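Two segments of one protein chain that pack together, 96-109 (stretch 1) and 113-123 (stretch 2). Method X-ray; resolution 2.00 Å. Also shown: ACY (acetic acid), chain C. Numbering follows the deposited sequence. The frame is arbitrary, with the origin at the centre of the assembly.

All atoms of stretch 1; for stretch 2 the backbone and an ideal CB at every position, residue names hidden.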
ATOM      1  N   LEU H  96      18.664  -2.794 -47.484  1.00 24.19           N
ATOM      2  CA  LEU H  96      19.306  -4.096 -47.758  1.00 26.36           C
ATOM      3  C   LEU H  96      20.724  -3.853 -48.332  1.00 26.68           C
ATOM      4  O   LEU H  96      20.919  -2.936 -49.133  1.00 29.53           O
ATOM      5  CB  LEU H  96      18.464  -4.919 -48.752  1.00 25.42           C
ATOM      6  CG  LEU H  96      17.007  -5.178 -48.319  1.00 27.47           C
ATOM      7  CD1 LEU H  96      16.240  -5.800 -49.469  1.00 26.00           C
ATOM      8  CD2 LEU H  96      16.941  -6.087 -47.092  1.00 26.83           C
ATOM      9  N   ILE H  97      21.708  -4.645 -47.913  1.00 26.82           N
ATOM     10  CA  ILE H  97      23.093  -4.486 -48.389  1.00 27.09           C
ATOM     11  C   ILE H  97      23.485  -5.870 -48.901  1.00 28.60           C
ATOM     12  O   ILE H  97      23.640  -6.825 -48.120  1.00 27.88           O
ATOM     13  CB  ILE H  97      24.012  -4.015 -47.237  1.00 26.38           C
ATOM     14  CG1 ILE H  97      23.511  -2.643 -46.727  1.00 26.73           C
ATOM     15  CG2 ILE H  97      25.463  -3.925 -47.702  1.00 28.96           C
ATOM     16  CD1 ILE H  97      24.245  -2.096 -45.527  1.00 24.17           C
ATOM     17  N   GLY H  98      23.620  -6.005 -50.214  1.00 29.57           N
ATOM     18  CA  GLY H  98      23.919  -7.341 -50.736  1.00 32.13           C
ATOM     19  C   GLY H  98      22.703  -8.222 -50.463  1.00 34.53           C
ATOM     20  O   GLY H  98      21.590  -7.723 -50.271  1.00 34.44           O
ATOM     21  N   ASP H  99      22.873  -9.527 -50.404  1.00 37.13           N
ATOM     22  CA  ASP H  99      21.689 -10.338 -50.188  1.00 40.13           C
ATOM     23  C   ASP H  99      21.628 -11.079 -48.864  1.00 39.34           C
ATOM     24  O   ASP H  99      20.781 -11.957 -48.675  1.00 40.30           O
ATOM     25  CB  ASP H  99      21.499 -11.302 -51.370  1.00 45.12           C
ATOM     26  CG  ASP H  99      22.422 -12.505 -51.315  1.00 49.52           C
ATOM     27  OD1 ASP H  99      23.604 -12.339 -50.925  1.00 50.89           O
ATOM     28  OD2 ASP H  99      21.951 -13.623 -51.675  1.00 53.92           O
ATOM     29  N   LYS H 100      22.517 -10.733 -47.940  1.00 38.48           N
ATOM     30  CA  LYS H 100      22.486 -11.354 -46.621  1.00 36.91           C
ATOM     31  C   LYS H 100      22.585 -10.350 -45.462  1.00 34.92           C
ATOM     32  O   LYS H 100      22.760 -10.759 -44.329  1.00 33.79           O
ATOM     33  CB  LYS H 100      23.602 -12.381 -46.485  1.00 40.91           C
ATOM     34  CG  LYS H 100      23.505 -13.523 -47.479  1.00 44.37           C
ATOM     35  CD  LYS H 100      24.448 -14.656 -47.100  1.00 47.84           C
ATOM     36  CE  LYS H 100      23.891 -15.511 -45.952  1.00 49.13           C
ATOM     37  NZ  LYS H 100      22.739 -16.395 -46.354  1.00 50.37           N
ATOM     38  N   VAL H 101      22.495  -9.047 -45.726  1.00 30.38           N
ATOM     39  CA  VAL H 101      22.573  -8.078 -44.637  1.00 28.05           C
ATOM     40  C   VAL H 101      21.346  -7.163 -44.760  1.00 27.55           C
ATOM     41  O   VAL H 101      20.981  -6.728 -45.848  1.00 26.85           O
ATOM     42  CB  VAL H 101      23.926  -7.270 -44.662  1.00 27.86           C
ATOM     43  CG1 VAL H 101      23.913  -6.118 -43.601  1.00 27.85           C
ATOM     44  CG2 VAL H 101      25.057  -8.198 -44.335  1.00 23.02           C
ATOM     45  N   ARG H 102      20.692  -6.918 -43.633  1.00 25.61           N
ATOM     46  CA  ARG H 102      19.459  -6.127 -43.602  1.00 25.94           C
ATOM     47  C   ARG H 102      19.562  -5.210 -42.409  1.00 23.96           C
ATOM     48  O   ARG H 102      19.979  -5.628 -41.369  1.00 24.37           O
ATOM     49  CB  ARG H 102      18.264  -7.091 -43.461  1.00 28.23           C
ATOM     50  CG  ARG H 102      16.924  -6.437 -43.171  1.00 28.49           C
ATOM     51  CD  ARG H 102      15.839  -7.524 -43.078  1.00 29.21           C
ATOM     52  NE  ARG H 102      14.527  -6.905 -42.991  1.00 28.22           N
ATOM     53  CZ  ARG H 102      13.994  -6.428 -41.863  1.00 30.13           C
ATOM     54  NH1 ARG H 102      14.659  -6.500 -40.697  1.00 27.85           N
ATOM     55  NH2 ARG H 102      12.776  -5.877 -41.898  1.00 29.85           N
ATOM     56  N   VAL H 103      19.211  -3.954 -42.577  1.00 24.25           N
ATOM     57  CA  VAL H 103      19.298  -2.963 -41.512  1.00 23.92           C
ATOM     58  C   VAL H 103      17.949  -2.210 -41.350  1.00 24.07           C
ATOM     59  O   VAL H 103      17.442  -1.641 -42.308  1.00 22.34           O
ATOM     60  CB  VAL H 103      20.377  -1.851 -41.822  1.00 22.91           C
ATOM     61  CG1 VAL H 103      20.592  -1.038 -40.572  1.00 21.05           C
ATOM     62  CG2 VAL H 103      21.734  -2.462 -42.324  1.00 21.35           C
ATOM     63  N   SER H 104      17.410  -2.209 -40.135  1.00 22.62           N
ATOM     64  CA  SER H 104      16.157  -1.544 -39.805  1.00 23.37           C
ATOM     65  C   SER H 104      16.582  -0.406 -38.877  1.00 24.15           C
ATOM     66  O   SER H 104      17.772  -0.320 -38.534  1.00 23.47           O
ATOM     67  CB  SER H 104      15.230  -2.508 -39.051  1.00 19.76           C
ATOM     68  OG  SER H 104      15.732  -2.721 -37.726  1.00 19.81           O
ATOM     69  N   GLU H 105      15.637   0.435 -38.445  1.00 23.70           N
ATOM     70  CA  GLU H 105      15.998   1.533 -37.571  1.00 25.08           C
ATOM     71  C   GLU H 105      16.444   1.061 -36.198  1.00 24.10           C
ATOM     72  O   GLU H 105      16.941   1.860 -35.410  1.00 25.59           O
ATOM     73  CB  GLU H 105      14.873   2.604 -37.433  1.00 25.78           C
ATOM     74  CG  GLU H 105      13.515   2.101 -37.006  1.00 29.78           C
ATOM     75  CD  GLU H 105      12.471   3.228 -36.770  1.00 33.50           C
ATOM     76  OE1 GLU H 105      12.467   4.247 -37.496  1.00 33.98           O
ATOM     77  OE2 GLU H 105      11.621   3.080 -35.855  1.00 34.69           O
ATOM     78  N   ILE H 106      16.337  -0.227 -35.903  1.00 24.16           N
ATOM     79  CA  ILE H 106      16.807  -0.688 -34.587  1.00 23.62           C
ATOM     80  C   ILE H 106      17.922  -1.749 -34.634  1.00 26.29           C
ATOM     81  O   ILE H 106      18.275  -2.366 -33.611  1.00 25.65           O
ATOM     82  CB  ILE H 106      15.654  -1.253 -33.719  1.00 24.14           C
ATOM     83  CG1 ILE H 106      15.185  -2.608 -34.257  1.00 24.33           C
ATOM     84  CG2 ILE H 106      14.508  -0.240 -33.668  1.00 22.66           C
ATOM     85  CD1 ILE H 106      13.939  -3.142 -33.496  1.00 29.42           C
ATOM     86  N   GLY H 107      18.478  -2.004 -35.809  1.00 27.02           N
ATOM     87  CA  GLY H 107      19.560  -2.971 -35.819  1.00 26.73           C
ATOM     88  C   GLY H 107      19.937  -3.555 -37.157  1.00 26.02           C
ATOM     89  O   GLY H 107      19.278  -3.335 -38.175  1.00 26.12           O
ATOM     90  N   VAL H 108      21.004  -4.342 -37.138  1.00 24.76           N
ATOM     91  CA  VAL H 108      21.535  -4.950 -38.329  1.00 24.22           C
ATOM     92  C   VAL H 108      21.385  -6.460 -38.197  1.00 25.76           C
ATOM     93  O   VAL H 108      21.743  -7.022 -37.181  1.00 22.61           O
ATOM     94  CB  VAL H 108      23.058  -4.618 -38.452  1.00 25.01           C
ATOM     95  CG1 VAL H 108      23.716  -5.521 -39.467  1.00 23.76           C
ATOM     96  CG2 VAL H 108      23.273  -3.136 -38.802  1.00 20.76           C
ATOM     97  N   GLU H 109      20.835  -7.108 -39.217  1.00 26.46           N
ATOM     98  CA  GLU H 109      20.755  -8.549 -39.213  1.00 29.09           C
ATOM     99  C   GLU H 109      21.784  -9.004 -40.251  1.00 29.58           C
ATOM    100  O   GLU H 109      21.953  -8.357 -41.286  1.00 28.51           O
ATOM    101  CB  GLU H 109      19.367  -9.044 -39.650  1.00 31.23           C
ATOM    102  CG  GLU H 109      18.324  -9.078 -38.556  1.00 32.39           C
ATOM    103  CD  GLU H 109      17.011  -9.774 -38.982  1.00 34.20           C
ATOM    104  OE1 GLU H 109      16.384  -9.418 -40.016  1.00 33.11           O
ATOM    105  OE2 GLU H 109      16.619 -10.708 -38.252  1.00 38.23           O
ATOM    106  N   UNK H 113      31.731  -9.805 -42.728  1.00 32.34           N
ATOM    107  CA  UNK H 113      32.350  -8.487 -42.933  1.00 31.21           C
ATOM    108  C   UNK H 113      31.418  -7.332 -43.332  1.00 31.05           C
ATOM    109  O   UNK H 113      31.590  -6.172 -42.901  1.00 28.96           O
ATOM    110  CB  UNK H 113      33.423  -8.624 -44.015  1.00 31.21           C
ATOM    111  N   UNK H 114      30.450  -7.637 -44.177  1.00 28.80           N
ATOM    112  CA  UNK H 114      29.519  -6.617 -44.598  1.00 27.83           C
ATOM    113  C   UNK H 114      28.652  -6.202 -43.397  1.00 26.96           C
ATOM    114  O   UNK H 114      28.512  -5.037 -43.106  1.00 27.27           O
ATOM    115  CB  UNK H 114      28.657  -7.118 -45.758  1.00 27.83           C
ATOM    116  N   UNK H 115      28.135  -7.192 -42.688  1.00 26.59           N
ATOM    117  CA  UNK H 115      27.297  -7.001 -41.521  1.00 27.03           C
ATOM    118  C   UNK H 115      28.068  -6.227 -40.427  1.00 27.76           C
ATOM    119  O   UNK H 115      27.525  -5.244 -39.855  1.00 26.62           O
ATOM    120  CB  UNK H 115      26.815  -8.353 -40.992  1.00 27.03           C
ATOM    121  N   UNK H 116      29.306  -6.656 -40.153  1.00 27.08           N
ATOM    122  CA  UNK H 116      30.148  -5.991 -39.144  1.00 27.26           C
ATOM    123  C   UNK H 116      30.373  -4.534 -39.551  1.00 27.45           C
ATOM    124  O   UNK H 116      30.287  -3.625 -38.719  1.00 28.63           O
ATOM    125  CB  UNK H 116      31.486  -6.715 -38.982  1.00 27.26           C
ATOM    126  N   UNK H 117      30.647  -4.292 -40.836  1.00 27.92           N
ATOM    127  CA  UNK H 117      30.853  -2.908 -41.284  1.00 27.62           C
ATOM    128  C   UNK H 117      29.572  -2.041 -41.170  1.00 27.43           C
ATOM    129  O   UNK H 117      29.631  -0.860 -40.791  1.00 27.95           O
ATOM    130  CB  UNK H 117      31.343  -2.911 -42.733  1.00 27.62           C
ATOM    131  N   UNK H 118      28.428  -2.619 -41.501  1.00 26.53           N
ATOM    132  CA  UNK H 118      27.176  -1.882 -41.434  1.00 26.98           C
ATOM    133  C   UNK H 118      26.908  -1.522 -39.952  1.00 26.30           C
ATOM    134  O   UNK H 118      26.420  -0.436 -39.643  1.00 28.06           O
ATOM    135  CB  UNK H 118      26.028  -2.700 -42.029  1.00 26.98           C
ATOM    136  N   UNK H 119      27.267  -2.411 -39.041  1.00 27.13           N
ATOM    137  CA  UNK H 119      27.083  -2.145 -37.610  1.00 27.41           C
ATOM    138  C   UNK H 119      27.918  -0.935 -37.208  1.00 26.91           C
ATOM    139  O   UNK H 119      27.459  -0.070 -36.459  1.00 26.04           O
ATOM    140  CB  UNK H 119      27.467  -3.365 -36.771  1.00 27.41           C
ATOM    141  N   UNK H 120      29.137  -0.833 -37.729  1.00 27.56           N
ATOM    142  CA  UNK H 120      29.951   0.339 -37.405  1.00 26.42           C
ATOM    143  C   UNK H 120      29.369   1.602 -38.028  1.00 25.56           C
ATOM    144  O   UNK H 120      29.432   2.664 -37.412  1.00 24.38           O
ATOM    145  CB  UNK H 120      31.391   0.136 -37.880  1.00 26.42           C
ATOM    146  N   UNK H 121      28.783   1.527 -39.220  1.00 24.97           N
ATOM    147  CA  UNK H 121      28.199   2.770 -39.803  1.00 24.27           C
ATOM    148  C   UNK H 121      26.994   3.206 -38.941  1.00 24.56           C
ATOM    149  O   UNK H 121      26.782   4.385 -38.677  1.00 23.46           O
ATOM    150  CB  UNK H 121      27.767   2.548 -41.254  1.00 24.27           C
ATOM    151  N   UNK H 122      26.203   2.217 -38.542  1.00 24.61           N
ATOM    152  CA  UNK H 122      25.016   2.417 -37.706  1.00 25.65           C
ATOM    153  C   UNK H 122      25.403   3.152 -36.432  1.00 24.18           C
ATOM    154  O   UNK H 122      24.796   4.172 -36.055  1.00 23.77           O
ATOM    155  CB  UNK H 122      24.351   1.081 -37.371  1.00 25.65           C
ATOM    156  N   UNK H 123      26.450   2.640 -35.784  1.00 25.09           N
ATOM    157  CA  UNK H 123      26.963   3.247 -34.551  1.00 25.09           C
ATOM    158  C   UNK H 123      27.524   4.624 -34.796  1.00 26.13           C
ATOM    159  O   UNK H 123      27.459   5.484 -33.928  1.00 25.94           O
ATOM    160  CB  UNK H 123      28.040   2.360 -33.924  1.00 25.09           C
TER
HETATM  161  C   ACY C5012      12.498  -5.795 -45.388  1.00 28.67           C
HETATM  162  O   ACY C5012      11.846  -5.133 -44.445  1.00 28.11           O
HETATM  163  OXT ACY C5012      12.969  -7.025 -45.330  1.00 29.99           O
HETATM  164  CH3 ACY C5012      12.680  -4.988 -46.640  1.00 27.44           C

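Stretch 2 is a helix throughout, and its axis runs 20° from that of strand 101-104 and nearly antiparallel (175°) to strand 107-109, at closest approaches of 8.8 and 8.5 Å. Stretch 1 offers it mainly aliphatic groups, so the direction of each CA-to-CB bond is the first evidence to weigh.

At position 113, CA-to-CB points away, and nothing of stretch 1 lies within 5.5 Å of the ideal CB. Many residues would suit; phi of -56° also admits proline. It is Pro113, which makes no contact.

Position 114 points toward stretch 1. Its ideal CB lies 4.0 Å from Val101 CG2 and 4.9 Å from Ile97 CG2, leaving space for a modest aliphatic group such as valine, isoleucine or leucine. The residue is Val114, with chi1 in t; its CG1 reaches 3.4 Å from Ile97 CG2 and 3.7 Å from Val101 CG2, touching both.

At position 115 the bond points sideways, yet the ideal CB is already 3.8 Å from Val101 CG2 and 4.5 Å from Val108 CG1. A small residue fits these distances without further adjustment. Ala115 is found, its CB at 3.8 Å from Val101 CG2, and its backbone N packs 3.6 Å from the same methyl, Val101 CG2.

Positions 116 and 117 have no stretch 1 atom within 5.5 Å of their ideal CB atoms, so polar or charged side chains are plausible. They are Glu116 and Arg117, neither touching stretch 1.

Position 118 points toward a cluster of methyls: its ideal CB is 4.0 Å from Ile97 CD1 and 4.3 Å from both Val103 CG2 and Val108 CG2. Atoms around the CB favour alanine, or perhaps another small residue. Ala118 keeps its CB 4.0 Å from Ile97 CD1 and 4.3 Å from Val101 CG1, in apolar contact with Ile97, Val101, Val103 and Val108.

Position 119 points sideways, with the ideal CB 4.7 Å from Val108 CG2. A long chain could lay its aliphatic part on that valine and carry a polar end beyond; methionine, lysine, arginine or glutamine would serve. In Lys119, CG lies 3.7 Å from Val108 CB, while NZ forms a long salt bridge with Glu116 OE2 at 3.6 Å.

Positions 120 and 121 are out of reach, so stretch 1 does not discriminate there. They hold Arg120, whose NH1 forms a salt bridge with Glu116 OE1 at 2.6 Å, and Leu121.

Position 122 points toward stretch 1, but its ideal CB is 4.6 Å from Val108 CG2 and 5.4 Å from Val103 CG1, leaving room for a large side chain to extend toward the turn from Ser104 to Gly107. An aromatic or long aliphatic residue would suit. Phe122, chi1 in t, directs its ring edge at Val103 CG1 (3.7 Å from CD1), Ser104 O (3.4 Å from CE1) and Glu105 O (3.5 Å from CZ).

Position 123 is out of reach and permissive; it is Glu123.

Stretch 2 (113-123) PVAERAKRLFE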
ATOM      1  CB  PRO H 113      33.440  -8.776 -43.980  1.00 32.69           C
ATOM      2  CG  PRO H 113      33.787 -10.279 -43.735  1.00 30.54           C
ATOM      3  CD  PRO H 113      32.436 -10.883 -43.467  1.00 30.72           C
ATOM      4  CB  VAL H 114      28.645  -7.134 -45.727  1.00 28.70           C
ATOM      5  CG1 VAL H 114      27.566  -6.043 -46.098  1.00 29.31           C
ATOM      6  CG2 VAL H 114      29.546  -7.434 -46.948  1.00 28.47           C
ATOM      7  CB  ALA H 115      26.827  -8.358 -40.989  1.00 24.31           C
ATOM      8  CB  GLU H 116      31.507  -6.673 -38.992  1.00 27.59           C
ATOM      9  CG  GLU H 116      31.483  -7.983 -38.203  1.00 31.35           C
ATOM     10  CD  GLU H 116      30.581  -7.920 -36.978  1.00 34.55           C
ATOM     11  OE1 GLU H 116      30.754  -7.000 -36.134  1.00 34.42           O
ATOM     12  OE2 GLU H 116      29.676  -8.790 -36.867  1.00 35.57           O
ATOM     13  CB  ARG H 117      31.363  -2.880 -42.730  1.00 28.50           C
ATOM     14  CG  ARG H 117      31.622  -1.468 -43.268  1.00 27.34           C
ATOM     15  CD  ARG H 117      32.660  -0.787 -42.374  1.00 30.38           C
ATOM     16  NE  ARG H 117      33.269   0.332 -43.051  1.00 32.28           N
ATOM     17  CZ  ARG H 117      32.923   1.597 -42.861  1.00 40.56           C
ATOM     18  NH1 ARG H 117      31.949   1.912 -41.993  1.00 41.30           N
ATOM     19  NH2 ARG H 117      33.567   2.556 -43.529  1.00 42.74           N
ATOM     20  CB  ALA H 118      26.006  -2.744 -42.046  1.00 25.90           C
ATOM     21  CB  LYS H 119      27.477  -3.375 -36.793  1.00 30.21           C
ATOM     22  CG  LYS H 119      26.376  -4.442 -36.723  1.00 29.84           C
ATOM     23  CD  LYS H 119      26.861  -5.655 -35.988  1.00 31.67           C
ATOM     24  CE  LYS H 119      25.813  -6.755 -35.998  1.00 34.14           C
ATOM     25  NZ  LYS H 119      26.412  -8.023 -35.476  1.00 35.41           N
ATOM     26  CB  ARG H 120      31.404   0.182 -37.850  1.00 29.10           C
ATOM     27  CG  ARG H 120      32.285  -0.488 -36.851  1.00 33.43           C
ATOM     28  CD  ARG H 120      32.116  -1.962 -36.911  1.00 38.41           C
ATOM     29  NE  ARG H 120      33.122  -2.734 -36.164  1.00 38.37           N
ATOM     30  CZ  ARG H 120      32.965  -4.031 -35.921  1.00 38.39           C
ATOM     31  NH1 ARG H 120      31.852  -4.623 -36.372  1.00 37.60           N
ATOM     32  NH2 ARG H 120      33.882  -4.727 -35.246  1.00 34.91           N
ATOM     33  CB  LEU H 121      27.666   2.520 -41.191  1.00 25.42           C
ATOM     34  CG  LEU H 121      27.765   3.555 -42.313  1.00 30.70           C
ATOM     35  CD1 LEU H 121      26.520   3.407 -43.193  1.00 29.26           C
ATOM     36  CD2 LEU H 121      27.954   4.964 -41.818  1.00 28.90           C
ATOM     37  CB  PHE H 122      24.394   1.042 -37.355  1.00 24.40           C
ATOM     38  CG  PHE H 122      22.978   1.140 -36.830  1.00 27.19           C
ATOM     39  CD1 PHE H 122      21.898   0.936 -37.678  1.00 28.51           C
ATOM     40  CD2 PHE H 122      22.733   1.388 -35.489  1.00 26.60           C
ATOM     41  CE1 PHE H 122      20.575   0.964 -37.188  1.00 28.10           C
ATOM     42  CE2 PHE H 122      21.435   1.422 -34.987  1.00 28.82           C
ATOM     43  CZ  PHE H 122      20.353   1.206 -35.839  1.00 29.31           C
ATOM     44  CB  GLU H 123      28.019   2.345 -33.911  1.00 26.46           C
ATOM     45  CG  GLU H 123      27.411   1.096 -33.297  1.00 24.96           C
ATOM     46  CD  GLU H 123      28.389  -0.077 -33.317  1.00 27.55           C
ATOM     47  OE1 GLU H 123      29.625   0.171 -33.381  1.00 28.54           O
ATOM     48  OE2 GLU H 123      27.923  -1.241 -33.265  1.00 26.03           O
TER
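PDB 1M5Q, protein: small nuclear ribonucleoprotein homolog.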